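Local coordinates for hypothetical protein PH1109 (Pyrococcus horikoshii, PDB 2D59), which is of unknown function but belongs to the CoA-binding domain family, with a Rossmann-type fold built around a parallel beta sheet, at residues L19-K23 / G49-Y53; Y44-Y50 / M133-E138; S70-D76 / Q96-K100. The contacts are given in a common frame with arbitrary orientation. Residue numbers count along the deposited sequence, not the author numbering.

Overall arrangement
From the N terminus, helix 12-21 leads into strand 24-28, and helix 37-47 then crosses over to the edge strand 51-55. Contact 1 closes this first loop by setting the end of helix 12-21 against the entry to strand 51-55. Contact 2 starts before contact 1 has closed, sharing Gly49 and Tyr50 with it, so the two loops cross; it ties the end of helix 37-47 to the C-terminal helix 133-141. Contact 3 follows contact 1 in series and is nested inside the long loop of contact 2, joining the approach to strand 80-83 to helix 87-100. Contacts 1 and 2 have centres about 8 Å apart, whereas those of contacts 2 and 3 lie about 21 Å apart.

Contact 1 of 3, residues L19-K23 / G49-Y53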
loop_
_atom_site.group_PDB
_atom_site.type_symbol
_atom_site.label_atom_id
_atom_site.label_comp_id
_atom_site.label_asym_id
_atom_site.label_seq_id
_atom_site.Cartn_x
_atom_site.Cartn_y
_atom_site.Cartn_z
ATOM N N LEU A 19 -1.205 -0.572 11.056
ATOM C CA LEU A 19 0.232 -0.369 10.912
ATOM C C LEU A 19 1.023 -1.247 11.873
ATOM O O LEU A 19 2.204 -1.518 11.664
ATOM C CB LEU A 19 0.579 1.105 11.174
ATOM C CG LEU A 19 0.097 2.138 10.156
ATOM C CD1 LEU A 19 0.350 3.543 10.692
ATOM C CD2 LEU A 19 0.830 1.938 8.839
ATOM N N THR A 20 0.365 -1.697 12.932
ATOM C CA THR A 20 1.031 -2.518 13.925
ATOM C C THR A 20 0.937 -4.011 13.631
ATOM O O THR A 20 1.925 -4.735 13.744
ATOM C CB THR A 20 0.452 -2.243 15.327
ATOM O OG1 THR A 20 0.642 -0.861 15.655
ATOM C CG2 THR A 20 1.142 -3.103 16.371
ATOM N N ARG A 21 -0.245 -4.464 13.235
ATOM C CA ARG A 21 -0.453 -5.882 12.964
ATOM C C ARG A 21 0.008 -6.391 11.604
ATOM O O ARG A 21 0.422 -7.542 11.485
ATOM C CB ARG A 21 -1.926 -6.227 13.169
ATOM C CG ARG A 21 -2.410 -5.975 14.589
ATOM C CD ARG A 21 -1.600 -6.774 15.608
ATOM N NE ARG A 21 -2.060 -6.566 16.980
ATOM C CZ ARG A 21 -2.023 -5.400 17.619
ATOM N NH1 ARG A 21 -1.545 -4.321 17.013
ATOM N NH2 ARG A 21 -2.462 -5.312 18.868
ATOM N N TYR A 22 -0.052 -5.544 10.582
ATOM C CA TYR A 22 0.358 -5.960 9.246
ATOM C C TYR A 22 1.710 -5.376 8.845
ATOM O O TYR A 22 1.856 -4.163 8.678
ATOM C CB TYR A 22 -0.714 -5.563 8.229
ATOM C CG TYR A 22 -2.078 -6.134 8.546
ATOM C CD1 TYR A 22 -2.279 -7.513 8.618
ATOM C CD2 TYR A 22 -3.168 -5.296 8.786
ATOM C CE1 TYR A 22 -3.532 -8.046 8.923
ATOM C CE2 TYR A 22 -4.425 -5.818 9.091
ATOM C CZ TYR A 22 -4.598 -7.191 9.158
ATOM O OH TYR A 22 -5.837 -7.711 9.461
ATOM N N LYS A 23 2.697 -6.256 8.694
ATOM C CA LYS A 23 4.045 -5.851 8.315
ATOM C C LYS A 23 4.402 -6.278 6.894
ATOM O O LYS A 23 5.442 -5.879 6.377
ATOM C CB LYS A 23 5.070 -6.449 9.285
ATOM C CG LYS A 23 4.861 -6.053 10.736
ATOM C CD LYS A 23 4.936 -4.546 10.916
ATOM C CE LYS A 23 4.731 -4.155 12.371
ATOM N NZ LYS A 23 4.764 -2.677 12.567
ATOM N N GLY A 49 11.209 -1.360 9.867
ATOM C CA GLY A 49 10.929 -2.776 10.039
ATOM C C GLY A 49 9.903 -3.505 9.200
ATOM O O GLY A 49 9.656 -4.690 9.435
ATOM N N TYR A 50 9.298 -2.830 8.232
ATOM C CA TYR A 50 8.306 -3.484 7.394
ATOM C C TYR A 50 8.928 -4.379 6.325
ATOM O O TYR A 50 10.046 -4.133 5.864
ATOM C CB TYR A 50 7.410 -2.439 6.725
ATOM C CG TYR A 50 6.471 -1.747 7.688
ATOM C CD1 TYR A 50 6.900 -0.671 8.465
ATOM C CD2 TYR A 50 5.160 -2.193 7.846
ATOM C CE1 TYR A 50 6.041 -0.059 9.377
ATOM C CE2 TYR A 50 4.295 -1.588 8.754
ATOM C CZ TYR A 50 4.741 -0.526 9.514
ATOM O OH TYR A 50 3.886 0.064 10.418
ATOM N N ASP A 51 8.210 -5.441 5.966
ATOM C CA ASP A 51 8.645 -6.355 4.906
ATOM C C ASP A 51 7.965 -5.775 3.673
ATOM O O ASP A 51 6.759 -5.939 3.489
ATOM C CB ASP A 51 8.134 -7.777 5.159
ATOM C CG ASP A 51 8.950 -8.523 6.202
ATOM O OD1 ASP A 51 8.507 -9.608 6.641
ATOM O OD2 ASP A 51 10.036 -8.041 6.574
ATOM N N VAL A 52 8.734 -5.086 2.836
ATOM C CA VAL A 52 8.172 -4.446 1.655
ATOM C C VAL A 52 8.556 -5.131 0.351
ATOM O O VAL A 52 9.736 -5.288 0.039
ATOM C CB VAL A 52 8.604 -2.960 1.582
ATOM C CG1 VAL A 52 7.843 -2.243 0.477
ATOM C CG2 VAL A 52 8.353 -2.279 2.926
ATOM N N TYR A 53 7.535 -5.529 -0.400
ATOM C CA TYR A 53 7.699 -6.195 -1.684
ATOM C C TYR A 53 7.172 -5.248 -2.757
ATOM O O TYR A 53 5.964 -5.151 -2.978
ATOM C CB TYR A 53 6.911 -7.507 -1.665
ATOM C CG TYR A 53 7.314 -8.401 -0.513
ATOM C CD1 TYR A 53 8.439 -9.221 -0.600
ATOM C CD2 TYR A 53 6.614 -8.372 0.692
ATOM C CE1 TYR A 53 8.857 -9.982 0.486
ATOM C CE2 TYR A 53 7.020 -9.129 1.785
ATOM C CZ TYR A 53 8.144 -9.931 1.679
ATOM O OH TYR A 53 8.549 -10.674 2.761
#
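This contact lies at the start of a beta-alpha-beta crossover, where the turn after helix 12-21 enters strand 24-28 and the neighbouring edge strand 51-55 begins beside it. The two segments come closest, CA to CA, at Lys23 and Tyr50, 5.0 Å apart. One residue further on, Asp51 N donates to Lys23 O at 2.8 Å with an N-H...O angle of 150°, although the position of that oxygen is less certain. Backbone bonds between Asp51 and Ile25 continue the pairing into the parallel sheet.

The second joint is made by a side chain. Tyr50 follows Gly49, the positive-phi C-prime residue of the Schellman motif ending helix 37-47, and its phenol reaches across so that Tyr50 OH donates to Leu19 O at 2.6 Å. The same carbonyl accepts from Lys23 NZ at 3.0 Å; chi1 and chi2 of Lys23 are both m and the rest is extended, which folds the chain back toward the helix. No main-chain bond competes in the i+4 position, since Lys23 N is 5.6 Å from Leu19 O. Tyr22 is the first residue to leave helical phi/psi, and Tyr22 O meets the ring edge of Tyr50 with CE2 at 3.5 Å. Behind the joint, Leu19 packs on helix 133-141, while the carboxylate of Asp51 forms a salt bridge with Lys24.

A carbonyl at a helix end, left without its usual amide, is thus satisfied by a phenol and an ammonium group, so the helix terminus is bonded directly to the residue preceding the edge strand.

Contact 2 of 3, residues Y44-Y50 / M133-E138; sequences YLLEHGY and MMREHE
Build 44-47 as the last part of a helix and 133-138 as the opening of another, with the CA atoms of Tyr44 and Met134 6.6 Å apart as the closest backbone approach. The first helix ends in a Schellman motif: Gly49 takes phi/psi 78/4, Tyr50 N bonds to Leu45 O at 3.1 Å, and Gly49 N bonds weakly to Leu46 O at 3.4 Å.

Along the second helix, Met133 comes first, its CB toward the partner and its SD 4.2 Å from Leu45 CD1. Met134 (chi1 t, chi2 t) lies over one face of the Tyr44 ring: its CG is 3.6 Å from the ring centroid and 17° off the normal, a CH-pi contact, and its SD adds an oblique Met-aromatic contact at 4.4 Å from that centroid. In this Rossmann-type fold the first helix is the crossover between strands 24-28 and 51-55, and the second follows the last strand, 126-129.

His137 (chi1 t) enters an aromatic cluster with Tyr44, His48 and Tyr50. Its ND1 hydrogen-bonds Tyr44 OH at 2.8 Å, Tyr44 also having chi1 t; His137 CD2 approaches Tyr50 OH at 3.3 Å, while that hydroxyl is bonded to Leu19 O. His137 CE1 lies 3.6 Å from His48 CD2, the His48 ring being held by ND1 donating to Tyr44 O at 2.9 Å. Finally, Glu138 CG packs 3.2 Å from Tyr44 OH.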
loop_
_atom_site.group_PDB
_atom_site.type_symbol
_atom_site.label_atom_id
_atom_site.label_comp_id
_atom_site.label_asym_id
_atom_site.label_seq_id
_atom_site.Cartn_x
_atom_site.Cartn_y
_atom_site.Cartn_z
ATOM N N TYR A 44 11.044 4.763 3.915
ATOM C CA TYR A 44 10.647 4.952 5.306
ATOM C C TYR A 44 10.165 3.638 5.920
ATOM O O TYR A 44 10.541 3.292 7.043
ATOM C CB TYR A 44 9.544 6.016 5.384
ATOM C CG TYR A 44 9.012 6.264 6.779
ATOM C CD1 TYR A 44 8.017 5.452 7.322
ATOM C CD2 TYR A 44 9.519 7.302 7.561
ATOM C CE1 TYR A 44 7.539 5.667 8.615
ATOM C CE2 TYR A 44 9.050 7.525 8.853
ATOM C CZ TYR A 44 8.063 6.704 9.373
ATOM O OH TYR A 44 7.612 6.912 10.659
ATOM N N LEU A 45 9.336 2.906 5.181
ATOM C CA LEU A 45 8.814 1.635 5.676
ATOM C C LEU A 45 9.932 0.625 5.914
ATOM O O LEU A 45 9.935 -0.081 6.920
ATOM C CB LEU A 45 7.784 1.063 4.697
ATOM C CG LEU A 45 6.500 1.883 4.536
ATOM C CD1 LEU A 45 5.640 1.288 3.437
ATOM C CD2 LEU A 45 5.739 1.908 5.859
ATOM N N LEU A 46 10.890 0.554 4.993
ATOM C CA LEU A 46 11.995 -0.375 5.158
ATOM C C LEU A 46 12.787 -0.008 6.406
ATOM O O LEU A 46 13.209 -0.880 7.163
ATOM C CB LEU A 46 12.915 -0.335 3.931
ATOM C CG LEU A 46 12.358 -0.964 2.654
ATOM C CD1 LEU A 46 13.310 -0.703 1.493
ATOM C CD2 LEU A 46 12.168 -2.458 2.858
ATOM N N GLU A 47 12.978 1.292 6.615
ATOM C CA GLU A 47 13.726 1.771 7.767
ATOM C C GLU A 47 12.968 1.555 9.073
ATOM O O GLU A 47 13.550 1.644 10.151
ATOM C CB GLU A 47 14.069 3.254 7.591
ATOM C CG GLU A 47 15.074 3.507 6.472
ATOM C CD GLU A 47 15.224 4.974 6.121
ATOM O OE1 GLU A 47 16.070 5.293 5.258
ATOM O OE2 GLU A 47 14.497 5.808 6.700
ATOM N N HIS A 48 11.680 1.246 8.974
ATOM C CA HIS A 48 10.885 1.015 10.170
ATOM C C HIS A 48 10.405 -0.422 10.363
ATOM O O HIS A 48 9.341 -0.676 10.936
ATOM C CB HIS A 48 9.726 2.009 10.226
ATOM C CG HIS A 48 10.154 3.385 10.635
ATOM N ND1 HIS A 48 10.740 4.277 9.765
ATOM C CD2 HIS A 48 10.158 3.984 11.851
ATOM C CE1 HIS A 48 11.089 5.368 10.426
ATOM N NE2 HIS A 48 10.748 5.214 11.691
ATOM N N GLY A 49 11.209 -1.360 9.867
ATOM C CA GLY A 49 10.929 -2.776 10.039
ATOM C C GLY A 49 9.903 -3.505 9.200
ATOM O O GLY A 49 9.656 -4.690 9.435
ATOM N N TYR A 50 9.298 -2.830 8.232
ATOM C CA TYR A 50 8.306 -3.484 7.394
ATOM C C TYR A 50 8.928 -4.379 6.325
ATOM O O TYR A 50 10.046 -4.133 5.864
ATOM C CB TYR A 50 7.410 -2.439 6.725
ATOM C CG TYR A 50 6.471 -1.747 7.688
ATOM C CD1 TYR A 50 6.900 -0.671 8.465
ATOM C CD2 TYR A 50 5.160 -2.193 7.846
ATOM C CE1 TYR A 50 6.041 -0.059 9.377
ATOM C CE2 TYR A 50 4.295 -1.588 8.754
ATOM C CZ TYR A 50 4.741 -0.526 9.514
ATOM O OH TYR A 50 3.886 0.064 10.418
ATOM N N MET A 133 0.956 5.940 4.162
ATOM C CA MET A 133 1.471 5.029 5.183
ATOM C C MET A 133 2.567 5.660 6.035
ATOM O O MET A 133 2.626 5.435 7.241
ATOM C CB MET A 133 1.980 3.728 4.554
ATOM C CG MET A 133 0.865 2.810 4.060
ATOM S SD MET A 133 1.427 1.105 3.801
ATOM C CE MET A 133 1.395 0.477 5.515
ATOM N N MET A 134 3.431 6.453 5.411
ATOM C CA MET A 134 4.504 7.108 6.144
ATOM C C MET A 134 3.969 8.200 7.063
ATOM O O MET A 134 4.335 8.266 8.241
ATOM C CB MET A 134 5.515 7.724 5.178
ATOM C CG MET A 134 6.561 8.562 5.877
ATOM S SD MET A 134 7.807 9.173 4.734
ATOM C CE MET A 134 6.945 10.537 4.002
ATOM N N ARG A 135 3.119 9.066 6.517
ATOM C CA ARG A 135 2.539 10.153 7.290
ATOM C C ARG A 135 1.788 9.611 8.502
ATOM O O ARG A 135 1.944 10.115 9.616
ATOM C CB ARG A 135 1.577 10.969 6.425
ATOM C CG ARG A 135 1.247 12.334 7.011
ATOM C CD ARG A 135 1.878 13.447 6.183
ATOM N NE ARG A 135 1.093 13.749 4.988
ATOM C CZ ARG A 135 1.514 14.521 3.990
ATOM N NH1 ARG A 135 0.727 14.746 2.947
ATOM N NH2 ARG A 135 2.727 15.058 4.027
ATOM N N GLU A 136 0.966 8.592 8.274
ATOM C CA GLU A 136 0.191 7.989 9.357
ATOM C C GLU A 136 1.106 7.355 10.397
ATOM O O GLU A 136 0.889 7.500 11.605
ATOM C CB GLU A 136 -0.772 6.935 8.797
ATOM C CG GLU A 136 -1.897 7.491 7.939
ATOM C CD GLU A 136 -2.699 8.561 8.654
ATOM O OE1 GLU A 136 -2.343 9.751 8.538
ATOM O OE2 GLU A 136 -3.679 8.209 9.342
ATOM N N HIS A 137 2.138 6.656 9.939
ATOM C CA HIS A 137 3.058 6.021 10.866
ATOM C C HIS A 137 3.746 7.076 11.725
ATOM O O HIS A 137 3.808 6.956 12.949
ATOM C CB HIS A 137 4.093 5.194 10.104
ATOM C CG HIS A 137 4.961 4.355 10.988
ATOM N ND1 HIS A 137 6.033 4.869 11.683
ATOM C CD2 HIS A 137 4.900 3.040 11.307
ATOM C CE1 HIS A 137 6.597 3.907 12.390
ATOM N NE2 HIS A 137 5.930 2.787 12.181
ATOM N N GLU A 138 4.247 8.123 11.081
ATOM C CA GLU A 138 4.922 9.194 11.800
ATOM C C GLU A 138 4.054 9.843 12.872
ATOM O O GLU A 138 4.489 10.002 14.014
ATOM C CB GLU A 138 5.390 10.278 10.823
ATOM C CG GLU A 138 6.636 9.917 10.034
ATOM C CD GLU A 138 7.024 10.994 9.035
ATOM O OE1 GLU A 138 8.148 10.929 8.495
ATOM O OE2 GLU A 138 6.203 11.901 8.787
#

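Contact 3 of 3, residues S70-D76 / Q96-K100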
loop_
_atom_site.group_PDB
_atom_site.type_symbol
_atom_site.label_atom_id
_atom_site.label_comp_id
_atom_site.label_asym_id
_atom_site.label_seq_id
_atom_site.Cartn_x
_atom_site.Cartn_y
_atom_site.Cartn_z
ATOM N N SER A 70 3.584 -7.990 -10.847
ATOM C CA SER A 70 2.232 -8.156 -10.323
ATOM C C SER A 70 2.250 -8.583 -8.859
ATOM O O SER A 70 3.204 -9.208 -8.396
ATOM C CB SER A 70 1.473 -9.202 -11.142
ATOM O OG SER A 70 0.307 -9.631 -10.459
ATOM N N VAL A 71 1.186 -8.247 -8.136
ATOM C CA VAL A 71 1.080 -8.603 -6.726
ATOM C C VAL A 71 1.059 -10.118 -6.533
ATOM O O VAL A 71 1.621 -10.640 -5.568
ATOM C CB VAL A 71 -0.198 -8.008 -6.090
ATOM C CG1 VAL A 71 -0.356 -8.518 -4.668
ATOM C CG2 VAL A 71 -0.127 -6.490 -6.100
ATOM N N LEU A 72 0.410 -10.819 -7.457
ATOM C CA LEU A 72 0.309 -12.271 -7.382
ATOM C C LEU A 72 1.644 -12.983 -7.592
ATOM O O LEU A 72 1.798 -14.141 -7.202
ATOM C CB LEU A 72 -0.712 -12.781 -8.404
ATOM C CG LEU A 72 -2.177 -12.434 -8.121
ATOM C CD1 LEU A 72 -3.060 -12.968 -9.237
ATOM C CD2 LEU A 72 -2.592 -13.029 -6.782
ATOM N N ASP A 73 2.605 -12.296 -8.203
ATOM C CA ASP A 73 3.917 -12.886 -8.453
ATOM C C ASP A 73 4.766 -12.962 -7.189
ATOM O O ASP A 73 5.745 -13.706 -7.133
ATOM C CB ASP A 73 4.672 -12.093 -9.522
ATOM C CG ASP A 73 4.003 -12.159 -10.877
ATOM O OD1 ASP A 73 3.633 -13.273 -11.299
ATOM O OD2 ASP A 73 3.856 -11.102 -11.523
ATOM N N ILE A 74 4.394 -12.185 -6.179
ATOM C CA ILE A 74 5.129 -12.178 -4.921
ATOM C C ILE A 74 4.972 -13.524 -4.223
ATOM O O ILE A 74 3.857 -13.976 -3.973
ATOM C CB ILE A 74 4.612 -11.062 -3.992
ATOM C CG1 ILE A 74 4.811 -9.709 -4.670
ATOM C CG2 ILE A 74 5.345 -11.106 -2.660
ATOM C CD1 ILE A 74 4.138 -8.550 -3.953
ATOM N N PRO A 75 6.095 -14.185 -3.906
ATOM C CA PRO A 75 6.096 -15.490 -3.233
ATOM C C PRO A 75 5.516 -15.455 -1.820
ATOM O O PRO A 75 4.703 -16.300 -1.449
ATOM C CB PRO A 75 7.579 -15.874 -3.218
ATOM C CG PRO A 75 8.152 -15.122 -4.375
ATOM C CD PRO A 75 7.465 -13.791 -4.270
ATOM N N ASP A 76 5.944 -14.471 -1.035
ATOM C CA ASP A 76 5.499 -14.333 0.348
ATOM C C ASP A 76 4.076 -13.808 0.492
ATOM O O ASP A 76 3.523 -13.217 -0.437
ATOM C CB ASP A 76 6.464 -13.421 1.107
ATOM C CG ASP A 76 7.866 -13.997 1.171
ATOM O OD1 ASP A 76 8.775 -13.324 1.697
ATOM O OD2 ASP A 76 8.057 -15.131 0.684
ATOM N N GLN A 96 -5.967 -8.177 -8.052
ATOM C CA GLN A 96 -4.790 -8.962 -7.701
ATOM C C GLN A 96 -4.734 -9.139 -6.190
ATOM O O GLN A 96 -4.510 -10.240 -5.691
ATOM C CB GLN A 96 -3.518 -8.258 -8.177
ATOM C CG GLN A 96 -3.219 -8.416 -9.656
ATOM C CD GLN A 96 -2.016 -7.605 -10.083
ATOM O OE1 GLN A 96 -1.073 -7.418 -9.312
ATOM N NE2 GLN A 96 -2.034 -7.123 -11.320
ATOM N N ALA A 97 -4.934 -8.043 -5.464
ATOM C CA ALA A 97 -4.916 -8.076 -4.005
ATOM C C ALA A 97 -5.960 -9.069 -3.503
ATOM O O ALA A 97 -5.732 -9.782 -2.531
ATOM C CB ALA A 97 -5.206 -6.683 -3.448
ATOM N N ILE A 98 -7.105 -9.104 -4.179
ATOM C CA ILE A 98 -8.186 -10.010 -3.811
ATOM C C ILE A 98 -7.720 -11.442 -3.971
ATOM O O ILE A 98 -7.897 -12.264 -3.076
ATOM C CB ILE A 98 -9.429 -9.815 -4.705
ATOM C CG1 ILE A 98 -9.940 -8.385 -4.567
ATOM C CG2 ILE A 98 -10.532 -10.776 -4.292
ATOM C CD1 ILE A 98 -10.259 -8.007 -3.143
ATOM N N LYS A 99 -7.145 -11.744 -5.129
ATOM C CA LYS A 99 -6.656 -13.089 -5.412
ATOM C C LYS A 99 -5.526 -13.478 -4.467
ATOM O O LYS A 99 -5.421 -14.630 -4.053
ATOM C CB LYS A 99 -6.162 -13.186 -6.860
ATOM C CG LYS A 99 -7.258 -13.128 -7.917
ATOM C CD LYS A 99 -8.341 -14.167 -7.651
ATOM C CE LYS A 99 -9.124 -14.500 -8.911
ATOM N NZ LYS A 99 -8.278 -15.235 -9.892
ATOM N N LYS A 100 -4.684 -12.506 -4.128
ATOM C CA LYS A 100 -3.551 -12.732 -3.235
ATOM C C LYS A 100 -4.010 -12.971 -1.800
ATOM O O LYS A 100 -3.263 -13.507 -0.983
ATOM C CB LYS A 100 -2.605 -11.527 -3.287
ATOM C CG LYS A 100 -1.349 -11.658 -2.440
ATOM C CD LYS A 100 -0.459 -12.791 -2.925
ATOM C CE LYS A 100 0.809 -12.886 -2.088
ATOM N NZ LYS A 100 1.697 -13.991 -2.537
#
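Lys100 makes the shortest bond here: its NZ donates to Ile74 O at 2.6 Å and also to Asp76 O at 2.9 Å. With chi1 t, chi2 p and the last two torsions extended, the side chain runs out from the helix to meet two carbonyls of the loop on either side of Pro75. One helical turn earlier, Gln96 OE1 accepts from Val71 N at 2.7 Å, nearly in line (160°). Ser70 OG also approaches Gln96 OE1 at 2.8 Å, but this bond is weak and its proton is not settled; the same OG accepts from Leu72 N at 3.2 Å, which makes an ST turn.

Segment 70-76 is a compact loop ahead of strand 80-83, whereas 96-100 is the end portion of helix 87-100, which follows that strand. In sequence the two segments precede and follow strand 80-83 of the Rossmann-type sheet, yet in space they pack against each other, and i to i+4 spacing puts Gln96 and Lys100 on the same side of the helix.

Between the polar ends, Val71 CG1 packs 4.0 Å from Lys100 CG. Leu72 lies along the helix backbone, its CD2 at 3.4 Å from Lys100 N, 3.6 Å from Gln96 O and 3.6 Å from Lys99 CB. Further inward, Val71 touches Val28, and Ile74 touches Ala26 of strand 24-28 and Tyr53 and Val55 of strand 51-55.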